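Local coordinates for histone RNA hairpin-binding protein (Drosophila melanogaster, PDB 4TV0), which binds the stem-loop of histone mRNA, takes part in histone pre-mRNA 3' processing and couples histone mRNA production to the cell cycle, at residues S13-Q18 with G52-R57. The protein carries 2 engineered substitutions. Numbering follows the deposited sequence.
Sequences SRRQKQ and GKYSRR. With nucleotides of chain B.
R14 and R56 stack their guanidinium groups face to face, centres 3.5 Å apart and planes 9° off parallel, with NH1 of R56 over the middle of the R14 group. The like charges are probably offset by RNA phosphate: NH1 of R56 donates to OP2 of cytidine 11 of chain B at 2.9 Å, while its NH2 bridges to another phosphate and its NE to D60. On its opposite face R56 meets that cytosine at C5. A leucine here would probably cost both phosphates the R56 charge, leave D60 without its salt-bridge mate and R14 without its stacking partner.

The hydrogen bonds between the two segments come from R15. Its chain, extended from CG to NE, carries NH1 to G52 O (2.6 Å), in the carbonyl plane; NH1 also reaches K50 O, and F59 adds a cation-pi contact. R57 reads the Hoogsteen edge of guanosine 9 of chain B, NE to N7 at 2.8 Å and NH2 to O6 at 2.7 Å.

Within this RNA-binding domain, R15 joins helix 9-22 to the loop before helix 56-67, and the R14-R56 stack joins it to that helix's first turn. S55 is the N-cap; Q18 packs onto F59 and V63 of helix 56-67.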
loop_
_atom_site.group_PDB
_atom_site.type_symbol
_atom_site.label_atom_id
_atom_site.label_comp_id
_atom_site.label_asym_id
_atom_site.label_seq_id
_atom_site.Cartn_x
_atom_site.Cartn_y
_atom_site.Cartn_z
ATOM N N SER A 13 -3.156 -5.583 6.982
ATOM C CA SER A 13 -2.873 -6.765 6.181
ATOM C C SER A 13 -3.184 -6.559 4.690
ATOM O O SER A 13 -2.470 -7.084 3.840
ATOM C CB SER A 13 -3.595 -7.988 6.733
ATOM O OG SER A 13 -4.981 -7.835 6.586
ATOM N N ARG A 14 -4.225 -5.793 4.371
ATOM C CA ARG A 14 -4.536 -5.511 2.978
ATOM C C ARG A 14 -3.475 -4.578 2.403
ATOM O O ARG A 14 -3.106 -4.659 1.231
ATOM C CB ARG A 14 -5.909 -4.839 2.835
ATOM C CG ARG A 14 -6.134 -4.182 1.459
ATOM C CD ARG A 14 -7.498 -3.470 1.293
ATOM N NE ARG A 14 -7.546 -2.175 1.972
ATOM C CZ ARG A 14 -8.248 -1.934 3.078
ATOM N NH1 ARG A 14 -8.977 -2.907 3.607
ATOM N NH2 ARG A 14 -8.232 -0.728 3.652
ATOM N N ARG A 15 -3.009 -3.649 3.221
ATOM C CA ARG A 15 -2.024 -2.716 2.726
ATOM C C ARG A 15 -0.724 -3.483 2.468
ATOM O O ARG A 15 -0.025 -3.232 1.487
ATOM C CB ARG A 15 -1.819 -1.562 3.699
ATOM C CG ARG A 15 -2.955 -0.559 3.704
ATOM C CD ARG A 15 -2.642 0.563 4.701
ATOM N NE ARG A 15 -3.662 1.605 4.751
ATOM C CZ ARG A 15 -3.631 2.612 5.618
ATOM N NH1 ARG A 15 -2.632 2.728 6.492
ATOM N NH2 ARG A 15 -4.585 3.524 5.600
ATOM N N GLN A 16 -0.437 -4.453 3.324
ATOM C CA GLN A 16 0.791 -5.213 3.212
ATOM C C GLN A 16 0.730 -6.059 1.942
ATOM O O GLN A 16 1.755 -6.382 1.349
ATOM C CB GLN A 16 0.964 -6.078 4.460
ATOM C CG GLN A 16 2.259 -6.861 4.524
ATOM C CD GLN A 16 3.468 -6.031 4.120
ATOM O OE1 GLN A 16 3.936 -5.165 4.874
ATOM N NE2 GLN A 16 3.985 -6.293 2.921
ATOM N N LYS A 17 -0.488 -6.382 1.517
ATOM C CA LYS A 17 -0.708 -7.297 0.414
ATOM C C LYS A 17 -0.472 -6.540 -0.881
ATOM O O LYS A 17 0.225 -7.018 -1.770
ATOM C CB LYS A 17 -2.130 -7.883 0.482
ATOM C CG LYS A 17 -2.413 -9.102 -0.404
ATOM C CD LYS A 17 -3.922 -9.344 -0.560
ATOM C CE LYS A 17 -4.256 -10.218 -1.775
ATOM N NZ LYS A 17 -5.631 -9.948 -2.326
ATOM N N GLN A 18 -1.047 -5.347 -0.977
ATOM C CA GLN A 18 -0.794 -4.457 -2.104
ATOM C C GLN A 18 0.713 -4.245 -2.290
ATOM O O GLN A 18 1.229 -4.235 -3.412
ATOM C CB GLN A 18 -1.454 -3.102 -1.860
ATOM C CG GLN A 18 -2.958 -3.091 -1.917
ATOM C CD GLN A 18 -3.540 -1.824 -1.312
ATOM O OE1 GLN A 18 -3.270 -1.491 -0.153
ATOM N NE2 GLN A 18 -4.323 -1.100 -2.098
ATOM N N GLY A 52 0.332 4.459 8.123
ATOM C CA GLY A 52 -0.152 5.835 8.105
ATOM C C GLY A 52 -1.662 5.991 8.062
ATOM O O GLY A 52 -2.371 5.151 7.529
ATOM N N LYS A 53 -2.161 7.074 8.634
ATOM C CA LYS A 53 -3.583 7.343 8.609
ATOM C C LYS A 53 -3.975 7.902 7.245
ATOM O O LYS A 53 -3.593 9.021 6.882
ATOM C CB LYS A 53 -3.963 8.337 9.712
ATOM C CG LYS A 53 -3.459 7.985 11.101
ATOM C CD LYS A 53 -4.231 6.822 11.708
ATOM C CE LYS A 53 -5.700 7.172 11.892
ATOM N NZ LYS A 53 -6.247 6.364 13.013
ATOM N N TYR A 54 -4.738 7.115 6.489
ATOM C CA TYR A 54 -5.226 7.548 5.179
ATOM C C TYR A 54 -6.560 6.939 4.866
ATOM O O TYR A 54 -6.789 5.763 5.159
ATOM C CB TYR A 54 -4.313 7.076 4.040
ATOM C CG TYR A 54 -2.893 7.580 4.029
ATOM C CD1 TYR A 54 -2.579 8.847 3.525
ATOM C CD2 TYR A 54 -1.849 6.765 4.471
ATOM C CE1 TYR A 54 -1.251 9.308 3.507
ATOM C CE2 TYR A 54 -0.524 7.210 4.446
ATOM C CZ TYR A 54 -0.234 8.476 3.961
ATOM O OH TYR A 54 1.075 8.905 3.939
ATOM N N SER A 55 -7.403 7.718 4.198
ATOM C CA SER A 55 -8.605 7.198 3.562
ATOM C C SER A 55 -8.253 6.082 2.557
ATOM O O SER A 55 -7.126 5.991 2.064
ATOM C CB SER A 55 -9.325 8.330 2.820
ATOM O OG SER A 55 -8.721 8.562 1.546
ATOM N N ARG A 56 -9.244 5.265 2.227
ATOM C CA ARG A 56 -9.075 4.178 1.275
ATOM C C ARG A 56 -8.609 4.642 -0.128
ATOM O O ARG A 56 -7.636 4.104 -0.671
ATOM C CB ARG A 56 -10.374 3.370 1.198
ATOM C CG ARG A 56 -10.333 2.174 0.284
ATOM C CD ARG A 56 -9.232 1.210 0.644
ATOM N NE ARG A 56 -9.245 0.053 -0.249
ATOM C CZ ARG A 56 -9.839 -1.109 0.014
ATOM N NH1 ARG A 56 -10.475 -1.296 1.162
ATOM N NH2 ARG A 56 -9.780 -2.095 -0.870
ATOM N N ARG A 57 -9.291 5.636 -0.702
ATOM C CA ARG A 57 -8.912 6.201 -2.001
ATOM C C ARG A 57 -7.497 6.770 -1.960
ATOM O O ARG A 57 -6.749 6.697 -2.935
ATOM C CB ARG A 57 -9.894 7.295 -2.433
ATOM C CG ARG A 57 -11.347 6.841 -2.449
ATOM C CD ARG A 57 -12.319 7.995 -2.737
ATOM N NE ARG A 57 -13.604 7.461 -3.175
ATOM C CZ ARG A 57 -13.888 7.160 -4.438
ATOM N NH1 ARG A 57 -12.982 7.373 -5.388
ATOM N NH2 ARG A 57 -15.078 6.656 -4.749
ATOM P P G B 9 -12.005 10.512 1.215
ATOM O OP1 G B 9 -11.099 11.045 2.262
ATOM O OP2 G B 9 -11.422 9.707 0.113
ATOM O "O5'" G B 9 -13.156 9.612 1.840
ATOM C "C5'" G B 9 -13.712 9.891 3.108
ATOM C "C4'" G B 9 -14.756 8.866 3.454
ATOM O "O4'" G B 9 -15.852 8.958 2.516
ATOM C "C3'" G B 9 -14.312 7.418 3.351
ATOM O "O3'" G B 9 -13.598 6.996 4.487
ATOM C "C2'" G B 9 -15.623 6.677 3.140
ATOM O "O2'" G B 9 -16.304 6.492 4.358
ATOM C "C1'" G B 9 -16.403 7.675 2.291
ATOM N N9 G B 9 -16.280 7.350 0.862
ATOM C C8 G B 9 -15.472 7.935 -0.077
ATOM N N7 G B 9 -15.607 7.380 -1.248
ATOM C C5 G B 9 -16.546 6.377 -1.067
ATOM C C6 G B 9 -17.102 5.449 -1.987
ATOM O O6 G B 9 -16.856 5.317 -3.200
ATOM N N1 G B 9 -18.027 4.615 -1.343
ATOM C C2 G B 9 -18.379 4.662 -0.001
ATOM N N2 G B 9 -19.289 3.773 0.434
ATOM N N3 G B 9 -17.867 5.532 0.846
ATOM C C4 G B 9 -16.969 6.345 0.243
ATOM P P G B 8 -10.818 11.586 -4.323
ATOM O OP1 G B 8 -11.248 10.576 -5.335
ATOM O OP2 G B 8 -10.230 12.889 -4.721
ATOM O "O5'" G B 8 -12.060 11.855 -3.363
ATOM C "C5'" G B 8 -11.993 12.860 -2.359
ATOM C "C4'" G B 8 -13.245 12.884 -1.522
ATOM O "O4'" G B 8 -14.405 12.945 -2.390
ATOM C "C3'" G B 8 -13.483 11.660 -0.649
ATOM O "O3'" G B 8 -12.793 11.764 0.587
ATOM C "C2'" G B 8 -14.998 11.648 -0.484
ATOM O "O2'" G B 8 -15.389 12.567 0.528
ATOM C "C1'" G B 8 -15.466 12.196 -1.838
ATOM N N9 G B 8 -15.848 11.149 -2.806
ATOM C C8 G B 8 -15.313 11.002 -4.064
ATOM N N7 G B 8 -15.829 10.015 -4.746
ATOM C C5 G B 8 -16.773 9.474 -3.886
ATOM C C6 G B 8 -17.645 8.371 -4.086
ATOM O O6 G B 8 -17.759 7.643 -5.087
ATOM N N1 G B 8 -18.434 8.157 -2.962
ATOM C C2 G B 8 -18.394 8.903 -1.804
ATOM N N2 G B 8 -19.249 8.508 -0.845
ATOM N N3 G B 8 -17.581 9.940 -1.605
ATOM C C4 G B 8 -16.805 10.167 -2.684
ATOM P P C B 11 -12.667 -0.236 3.692
ATOM O OP1 C B 11 -12.346 -1.141 4.851
ATOM O OP2 C B 11 -11.679 0.654 3.019
ATOM O "O5'" C B 11 -13.320 -1.136 2.546
ATOM C "C5'" C B 11 -14.150 -2.235 2.869
ATOM C "C4'" C B 11 -14.757 -2.878 1.643
ATOM O "O4'" C B 11 -15.340 -1.892 0.747
ATOM C "C3'" C B 11 -13.825 -3.636 0.724
ATOM O "O3'" C B 11 -13.354 -4.852 1.247
ATOM C "C2'" C B 11 -14.686 -3.791 -0.516
ATOM O "O2'" C B 11 -15.709 -4.747 -0.291
ATOM C "C1'" C B 11 -15.335 -2.413 -0.578
ATOM N N1 C B 11 -14.548 -1.549 -1.475
ATOM C C2 C B 11 -14.719 -1.798 -2.848
ATOM O O2 C B 11 -15.541 -2.658 -3.232
ATOM N N3 C B 11 -14.013 -1.069 -3.738
ATOM C C4 C B 11 -13.151 -0.153 -3.303
ATOM N N4 C B 11 -12.473 0.526 -4.236
ATOM C C5 C B 11 -12.950 0.104 -1.907
ATOM C C6 C B 11 -13.653 -0.622 -1.033
#